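Local coordinates for protein PTHB1 (Homo sapiens, PDB 4YD8) that forms part of the BBSome, a coat complex thought to sort specific membrane proteins to the primary cilium and required for ciliogenesis, at residues R193-L198 and Y209-L214; S260-F265 and L275-Q280. All coordinates share one frame; numbering follows the deposited sequence. Where two conformers were deposited one is given.

Contact 1: R193-L198 and Y209-L214; sequences RTDSFL and YKYQVL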
ATOM      1  N   ARG A 193     -15.598  -4.775   5.195  1.00 27.24           N
ATOM      2  CA  ARG A 193     -16.752  -5.667   5.112  1.00 30.90           C
ATOM      3  C   ARG A 193     -17.025  -6.346   6.450  1.00 35.34           C
ATOM      4  O   ARG A 193     -18.181  -6.547   6.828  1.00 36.88           O
ATOM      5  CB  ARG A 193     -16.552  -6.722   4.018  1.00 34.90           C
ATOM      6  N   THR A 194     -15.966  -6.684   7.175  1.00 28.97           N
ATOM      7  CA  THR A 194     -16.141  -7.334   8.472  1.00 31.10           C
ATOM      8  C   THR A 194     -15.832  -6.396   9.634  1.00 32.43           C
ATOM      9  O   THR A 194     -15.847  -6.822  10.791  1.00 33.56           O
ATOM     10  CB  THR A 194     -15.249  -8.573   8.598  1.00 32.60           C
ATOM     11  OG1 THR A 194     -13.882  -8.173   8.506  1.00 29.29           O
ATOM     12  CG2 THR A 194     -15.550  -9.570   7.467  1.00 30.16           C
ATOM     13  N   ASP A 195     -15.554  -5.138   9.306  1.00 31.04           N
ATOM     14  CA  ASP A 195     -15.119  -4.115  10.266  1.00 29.18           C
ATOM     15  C   ASP A 195     -14.105  -4.719  11.248  1.00 29.99           C
ATOM     16  O   ASP A 195     -14.323  -4.741  12.461  1.00 30.66           O
ATOM     17  CB  ASP A 195     -16.333  -3.504  10.989  1.00 29.05           C
ATOM     18  CG  ASP A 195     -15.972  -2.284  11.843  1.00 32.57           C
ATOM     19  OD1 ASP A 195     -15.035  -1.534  11.497  1.00 32.89           O
ATOM     20  OD2 ASP A 195     -16.629  -2.078  12.883  1.00 37.66           O
ATOM     21  N   SER A 196     -13.003  -5.233  10.696  1.00 27.86           N
ATOM     22  CA  SER A 196     -11.981  -5.900  11.501  1.00 26.91           C
ATOM     23  C   SER A 196     -10.570  -5.542  11.066  1.00 28.30           C
ATOM     24  O   SER A 196     -10.338  -5.127   9.922  1.00 25.48           O
ATOM     25  CB  SER A 196     -12.146  -7.427  11.443  1.00 28.21           C
ATOM     26  OG  SER A 196     -13.428  -7.828  11.888  1.00 31.42           O
ATOM     27  N   PHE A 197      -9.628  -5.715  11.989  1.00 28.03           N
ATOM     28  CA  PHE A 197      -8.208  -5.585  11.691  1.00 25.54           C
ATOM     29  C   PHE A 197      -7.598  -6.958  11.490  1.00 27.02           C
ATOM     30  O   PHE A 197      -7.843  -7.874  12.276  1.00 26.47           O
ATOM     31  CB  PHE A 197      -7.462  -4.856  12.813  1.00 26.12           C
ATOM     32  CG  PHE A 197      -7.881  -3.424  12.988  1.00 28.22           C
ATOM     33  CD1 PHE A 197      -7.556  -2.475  12.035  1.00 28.90           C
ATOM     34  CD2 PHE A 197      -8.589  -3.030  14.102  1.00 34.87           C
ATOM     35  CE1 PHE A 197      -7.943  -1.153  12.193  1.00 27.46           C
ATOM     36  CE2 PHE A 197      -8.977  -1.702  14.270  1.00 34.76           C
ATOM     37  CZ  PHE A 197      -8.654  -0.772  13.303  1.00 28.13           C
ATOM     38  N   LEU A 198      -6.792  -7.094  10.448  1.00 22.68           N
ATOM     39  CA  LEU A 198      -6.127  -8.366  10.175  1.00 22.38           C
ATOM     40  C   LEU A 198      -4.624  -8.211  10.329  1.00 30.14           C
ATOM     41  O   LEU A 198      -4.041  -7.203   9.917  1.00 25.30           O
ATOM     42  CB  LEU A 198      -6.481  -8.868   8.756  1.00 27.96           C
ATOM     43  CG  LEU A 198      -7.872  -9.514   8.734  1.00 36.02           C
ATOM     44  CD1 LEU A 198      -9.014  -8.492   8.711  1.00 33.87           C
ATOM     45  CD2 LEU A 198      -7.999 -10.465   7.602  1.00 40.99           C
ATOM     46  N   TYR A 209      -9.371  -9.257  14.240  1.00 27.18           N
ATOM     47  CA  TYR A 209      -9.938  -8.641  15.437  1.00 30.54           C
ATOM     48  C   TYR A 209     -11.049  -7.662  15.075  1.00 33.90           C
ATOM     49  O   TYR A 209     -10.817  -6.722  14.326  1.00 28.05           O
ATOM     50  CB  TYR A 209      -8.861  -7.886  16.219  1.00 33.36           C
ATOM     51  CG  TYR A 209      -7.756  -8.758  16.743  1.00 30.84           C
ATOM     52  CD1 TYR A 209      -6.622  -9.004  15.981  1.00 30.19           C
ATOM     53  CD2 TYR A 209      -7.845  -9.343  18.006  1.00 32.71           C
ATOM     54  CE1 TYR A 209      -5.599  -9.810  16.452  1.00 34.56           C
ATOM     55  CE2 TYR A 209      -6.823 -10.159  18.489  1.00 37.53           C
ATOM     56  CZ  TYR A 209      -5.701 -10.386  17.699  1.00 36.29           C
ATOM     57  OH  TYR A 209      -4.670 -11.184  18.149  1.00 39.39           O
ATOM     58  N   LYS A 210     -12.241  -7.869  15.623  1.00 32.67           N
ATOM     59  CA  LYS A 210     -13.354  -6.949  15.406  0.52 35.27           C
ATOM     60  C   LYS A 210     -13.062  -5.583  16.008  1.00 36.34           C
ATOM     61  O   LYS A 210     -12.596  -5.486  17.151  1.00 33.77           O
ATOM     62  CB  LYS A 210     -14.646  -7.509  16.003  0.52 38.76           C
ATOM     63  CG  LYS A 210     -15.123  -8.804  15.368  0.52 41.82           C
ATOM     64  CD  LYS A 210     -16.609  -8.738  15.029  0.52 46.25           C
ATOM     65  CE  LYS A 210     -16.850  -8.180  13.621  0.52 43.49           C
ATOM     66  NZ  LYS A 210     -16.588  -6.711  13.463  0.52 37.99           N
ATOM     67  N   TYR A 211     -13.335  -4.525  15.243  1.00 30.91           N
ATOM     68  CA  TYR A 211     -13.106  -3.167  15.724  1.00 32.17           C
ATOM     69  C   TYR A 211     -13.824  -2.864  17.043  1.00 34.50           C
ATOM     70  O   TYR A 211     -13.235  -2.279  17.959  1.00 38.90           O
ATOM     71  CB  TYR A 211     -13.547  -2.137  14.685  1.00 31.46           C
ATOM     72  CG  TYR A 211     -13.352  -0.722  15.173  1.00 33.03           C
ATOM     73  CD1 TYR A 211     -12.079  -0.177  15.265  1.00 35.19           C
ATOM     74  CD2 TYR A 211     -14.429   0.063  15.548  1.00 34.55           C
ATOM     75  CE1 TYR A 211     -11.881   1.106  15.708  1.00 34.64           C
ATOM     76  CE2 TYR A 211     -14.239   1.362  15.995  1.00 44.06           C
ATOM     77  CZ  TYR A 211     -12.957   1.875  16.069  1.00 38.38           C
ATOM     78  OH  TYR A 211     -12.743   3.155  16.511  1.00 50.04           O
ATOM     79  N   GLN A 212     -15.093  -3.248  17.142  1.00 34.99           N
ATOM     80  CA  GLN A 212     -15.855  -2.925  18.349  1.00 38.44           C
ATOM     81  C   GLN A 212     -15.356  -3.714  19.554  1.00 43.52           C
ATOM     82  O   GLN A 212     -15.368  -3.204  20.672  1.00 46.55           O
ATOM     83  CB  GLN A 212     -17.351  -3.166  18.138  1.00 47.09           C
ATOM     84  CG  GLN A 212     -17.981  -2.257  17.073  1.00 57.24           C
ATOM     85  CD  GLN A 212     -17.945  -0.769  17.431  1.00 62.94           C
ATOM     86  OE1 GLN A 212     -17.728  -0.390  18.586  1.00 65.98           O
ATOM     87  NE2 GLN A 212     -18.164   0.080  16.432  1.00 59.57           N
ATOM     88  N   VAL A 213     -14.897  -4.942  19.325  1.00 40.22           N
ATOM     89  CA  VAL A 213     -14.294  -5.728  20.391  1.00 44.67           C
ATOM     90  C   VAL A 213     -13.026  -5.032  20.877  1.00 45.45           C
ATOM     91  O   VAL A 213     -12.795  -4.920  22.076  1.00 47.28           O
ATOM     92  CB  VAL A 213     -13.976  -7.165  19.932  1.00 45.71           C
ATOM     93  CG1 VAL A 213     -13.043  -7.855  20.920  1.00 45.58           C
ATOM     94  CG2 VAL A 213     -15.258  -7.949  19.766  1.00 43.57           C
ATOM     95  N   LEU A 214     -12.217  -4.545  19.944  1.00 41.03           N
ATOM     96  CA  LEU A 214     -11.057  -3.726  20.291  1.00 38.06           C
ATOM     97  C   LEU A 214     -11.457  -2.488  21.076  1.00 40.41           C
ATOM     98  O   LEU A 214     -10.903  -2.212  22.136  1.00 45.38           O
ATOM     99  CB  LEU A 214     -10.302  -3.302  19.027  1.00 38.60           C
ATOM    100  CG  LEU A 214      -9.186  -4.261  18.633  1.00 50.80           C
ATOM    101  CD1 LEU A 214      -8.878  -4.121  17.170  1.00 51.97           C
ATOM    102  CD2 LEU A 214      -7.954  -3.956  19.451  1.00 56.99           C
TER
HETATM  103  O   HOH W   1     -16.672  -4.217  14.821  1.00 40.84           O
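Phe-197 and Tyr-209 pair through two backbone hydrogen bonds, Phe-197 N to Tyr-209 O and Tyr-209 N to Phe-197 O, both 2.8 Å. The tight part of the contact is apolar. The Phe-197 ring lies side by side with Tyr-211, Phe-197 CE2 meeting the edge of the tyrosine ring at Tyr-211 CD1 (3.6 Å). Leu-214 CD1 meets the edge of the Phe-197 ring at CD2 (3.3 Å). Phe-147 adds an edge-to-face partner for Phe-197, whose side chain lies about 7 Å from Gly-145, critical for protein stability. Strands 196-200 and 205-210 are the middle pair of a four-stranded blade of the N-terminal seven-bladed beta-propeller, and Asp-195 with Ser-196 forms a G1 bulge opposite Ser-191. The looser, wetter side begins at the bulge. Asp-195 O takes a nearly straight bond (173°) from Tyr-211 N, 3.0 Å away, where strand gives way to helix. With CG anti to the backbone N (chi1 -171°), the carboxylate reaches over Tyr-211 CB; OD2 accepts from a water that also receives Gln-212 N, and OD1 is held by Tyr-190 and Gly-148. An alanine here would probably leave that water, Tyr-190 OH and Gly-148 N short of an acceptor. In the conformer described, one of two, Lys-210 NZ can donate to the same water and to Thr-194 O (2.8 Å), which also accepts from Ser-196 OG above the carbonyl plane.

Contact 2: S260-F265 and L275-Q280; sequences SASSVF and LKDNGQ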
ATOM      1  N   SER A 260     -17.939  -8.109  -5.835  1.00 69.58           N
ATOM      2  CA  SER A 260     -18.583  -7.616  -4.624  1.00 74.67           C
ATOM      3  C   SER A 260     -18.186  -8.415  -3.378  1.00 82.26           C
ATOM      4  O   SER A 260     -18.293  -7.914  -2.258  1.00 89.45           O
ATOM      5  CB  SER A 260     -20.101  -7.639  -4.791  1.00 77.29           C
ATOM      6  OG  SER A 260     -20.750  -7.229  -3.600  1.00 79.09           O
ATOM      7  N   ALA A 261     -17.731  -9.650  -3.573  1.00 80.63           N
ATOM      8  CA  ALA A 261     -17.371 -10.518  -2.451  1.00 82.53           C
ATOM      9  C   ALA A 261     -15.928 -10.292  -2.008  1.00 73.88           C
ATOM     10  O   ALA A 261     -14.991 -10.449  -2.796  1.00 81.84           O
ATOM     11  CB  ALA A 261     -17.588 -11.978  -2.816  1.00 89.48           C
ATOM     12  N   SER A 262     -15.763  -9.945  -0.735  1.00 58.23           N
ATOM     13  CA  SER A 262     -14.480  -9.503  -0.190  1.00 58.35           C
ATOM     14  C   SER A 262     -13.462 -10.645  -0.019  1.00 59.01           C
ATOM     15  O   SER A 262     -13.834 -11.795   0.250  1.00 65.30           O
ATOM     16  CB  SER A 262     -14.718  -8.797   1.152  1.00 62.96           C
ATOM     17  OG  SER A 262     -13.604  -8.014   1.542  1.00 65.07           O
ATOM     18  N   SER A 263     -12.179 -10.325  -0.186  1.00 40.32           N
ATOM     19  CA  SER A 263     -11.127 -11.324  -0.042  1.00 35.88           C
ATOM     20  C   SER A 263      -9.921 -10.793   0.723  1.00 30.91           C
ATOM     21  O   SER A 263      -9.472  -9.660   0.519  1.00 31.10           O
ATOM     22  CB  SER A 263     -10.660 -11.829  -1.409  1.00 43.69           C
ATOM     23  OG  SER A 263     -11.625 -12.654  -2.031  1.00 43.72           O
ATOM     24  N   VAL A 264      -9.393 -11.641   1.592  1.00 26.35           N
ATOM     25  CA  VAL A 264      -8.176 -11.351   2.327  1.00 26.19           C
ATOM     26  C   VAL A 264      -6.995 -12.014   1.638  1.00 28.17           C
ATOM     27  O   VAL A 264      -6.892 -13.234   1.639  1.00 30.79           O
ATOM     28  CB  VAL A 264      -8.256 -11.872   3.774  1.00 25.24           C
ATOM     29  CG1 VAL A 264      -6.966 -11.574   4.502  1.00 26.05           C
ATOM     30  CG2 VAL A 264      -9.456 -11.258   4.490  1.00 31.13           C
ATOM     31  N   PHE A 265      -6.109 -11.241   1.024  1.00 21.60           N
ATOM     32  CA  PHE A 265      -4.961 -11.884   0.383  1.00 22.01           C
ATOM     33  C   PHE A 265      -3.756 -11.814   1.293  1.00 22.14           C
ATOM     34  O   PHE A 265      -3.484 -10.762   1.883  1.00 23.84           O
ATOM     35  CB  PHE A 265      -4.660 -11.240  -0.963  1.00 21.70           C
ATOM     36  CG  PHE A 265      -5.653 -11.594  -2.017  1.00 25.31           C
ATOM     37  CD1 PHE A 265      -6.855 -10.914  -2.111  1.00 30.18           C
ATOM     38  CD2 PHE A 265      -5.400 -12.629  -2.893  1.00 28.80           C
ATOM     39  CE1 PHE A 265      -7.779 -11.258  -3.092  1.00 32.54           C
ATOM     40  CE2 PHE A 265      -6.310 -12.959  -3.871  1.00 33.16           C
ATOM     41  CZ  PHE A 265      -7.498 -12.286  -3.953  1.00 27.50           C
ATOM     42  N   LEU A 275      -8.138 -15.696   1.272  1.00 23.06           N
ATOM     43  CA  LEU A 275      -9.069 -16.116   2.326  1.00 23.50           C
ATOM     44  C   LEU A 275     -10.446 -15.501   2.163  1.00 30.64           C
ATOM     45  O   LEU A 275     -10.577 -14.358   1.693  1.00 30.32           O
ATOM     46  CB  LEU A 275      -8.524 -15.729   3.708  1.00 26.33           C
ATOM     47  CG  LEU A 275      -7.058 -16.042   3.987  1.00 26.51           C
ATOM     48  CD1 LEU A 275      -6.729 -15.681   5.445  1.00 28.83           C
ATOM     49  CD2 LEU A 275      -6.728 -17.509   3.706  1.00 29.13           C
ATOM     50  N   LYS A 276     -11.473 -16.260   2.543  1.00 32.56           N
ATOM     51  CA  LYS A 276     -12.812 -15.694   2.729  1.00 31.64           C
ATOM     52  C   LYS A 276     -12.771 -14.776   3.937  1.00 31.77           C
ATOM     53  O   LYS A 276     -11.868 -14.903   4.767  1.00 30.57           O
ATOM     54  CB  LYS A 276     -13.865 -16.788   2.931  1.00 32.20           C
ATOM     55  CG  LYS A 276     -14.170 -17.579   1.672  1.00 38.28           C
ATOM     56  CD  LYS A 276     -14.955 -18.844   1.974  1.00 43.08           C
ATOM     57  CE  LYS A 276     -16.200 -18.550   2.789  1.00 53.62           C
ATOM     58  NZ  LYS A 276     -16.999 -17.438   2.207  1.00 63.50           N
ATOM     59  N   ASP A 277     -13.740 -13.861   4.018  1.00 33.52           N
ATOM     60  CA  ASP A 277     -13.862 -12.905   5.124  1.00 38.54           C
ATOM     61  C   ASP A 277     -13.885 -13.571   6.484  1.00 35.52           C
ATOM     62  O   ASP A 277     -13.473 -12.972   7.473  1.00 32.14           O
ATOM     63  CB  ASP A 277     -15.142 -12.072   4.980  1.00 36.50           C
ATOM     64  CG  ASP A 277     -15.067 -11.092   3.845  1.00 54.66           C
ATOM     65  OD1 ASP A 277     -14.175 -11.253   2.985  1.00 69.00           O
ATOM     66  OD2 ASP A 277     -15.901 -10.170   3.808  1.00 56.72           O
ATOM     67  N   ASN A 278     -14.407 -14.794   6.527  1.00 34.32           N
ATOM     68  CA  ASN A 278     -14.617 -15.506   7.782  1.00 32.36           C
ATOM     69  C   ASN A 278     -13.387 -16.321   8.163  1.00 35.99           C
ATOM     70  O   ASN A 278     -13.390 -17.073   9.150  1.00 31.52           O
ATOM     71  CB  ASN A 278     -15.850 -16.408   7.677  1.00 32.95           C
ATOM     72  CG  ASN A 278     -15.639 -17.593   6.738  1.00 36.83           C
ATOM     73  OD1 ASN A 278     -14.634 -17.675   6.024  1.00 34.61           O
ATOM     74  ND2 ASN A 278     -16.592 -18.519   6.738  1.00 43.09           N
ATOM     75  N   GLY A 279     -12.348 -16.204   7.343  1.00 36.24           N
ATOM     76  CA  GLY A 279     -11.078 -16.817   7.658  1.00 33.20           C
ATOM     77  C   GLY A 279     -10.807 -18.165   7.019  1.00 32.75           C
ATOM     78  O   GLY A 279      -9.743 -18.733   7.227  1.00 35.07           O
ATOM     79  N   GLN A 280     -11.744 -18.687   6.236  1.00 31.63           N
ATOM     80  CA  GLN A 280     -11.502 -19.971   5.576  1.00 30.55           C
ATOM     81  C   GLN A 280     -10.691 -19.727   4.322  1.00 28.44           C
ATOM     82  O   GLN A 280     -10.843 -18.712   3.667  1.00 27.22           O
ATOM     83  CB  GLN A 280     -12.800 -20.690   5.205  1.00 34.40           C
ATOM     84  CG  GLN A 280     -13.724 -21.034   6.353  1.00 43.35           C
ATOM     85  CD  GLN A 280     -15.033 -21.627   5.850  1.00 57.33           C
ATOM     86  OE1 GLN A 280     -15.887 -20.917   5.304  1.00 60.28           O
ATOM     87  NE2 GLN A 280     -15.187 -22.933   6.011  1.00 59.68           N
TER
HETATM   88  O   HOH W   2     -15.103 -13.444   1.544  1.00 48.22           O
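Val-264 and Leu-275 meet as an antiparallel hydrogen-bonded pair, with Val-264 N to Leu-275 O at 3.0 Å and Leu-275 N to Val-264 O at 2.8 Å. Both bonds are close to straight (168° and 171°). The apolar contact follows from this register: the two side chains share one face of the sheet and touch at their CB atoms, 3.9 Å apart, with Ile-252 and Ile-281 on the flanking strands 249-255 and 281-286 joining them to the rest of this four-stranded propeller blade. Where the pairing ends, a backbone bond from Gly-279 N to Lys-276 O (2.9 Å) closes a type I turn from Lys-276 to Gly-279. At its far end Asn-278 OD1 accepts from Gln-280 N at 3.1 Å, an Asx turn, and Asn-278 ND2 returns a bond to Gln-280 OE1. Gly-279 takes backbone angles at which a side chain would collide with the preceding carbonyl oxygen. The side-chain polar contact across the segments is of another kind. Asp-277 sets both carboxylate oxygens against Ser-262 CB, with OD1 only 2.8 Å from Ser-262 O, and since both are acceptors no bond joins them. A water accepting from Asp-277 N (2.9 Å) sits unusually close to the same carbonyl, which also receives a hydrogen bond from Arg-282 NH2. Two electron-rich oxygens this close would be expected to repel, and the guanidinium of Arg-282 may offset part of that cost.

Followed from the N terminus, the chain reaches contact 1 first: it closes the hairpin of strands 196-200 and 205-210 at the end away from its turn. The chain then runs through the outer strand 241-244 of that blade and into 249-255, the first strand of the next, before contact 2 closes the hairpin of 263-268 and 271-275, likewise at the end away from its turn. The two loops stand in series, neither nesting nor crossing, and their centres lie 14 Å apart. They meet where the blades face each other: Leu-198 packs on Val-264, while Arg-193 and Thr-194 rest on Asp-277. Equivalent middle hairpins of two successive blades thus pack on each other.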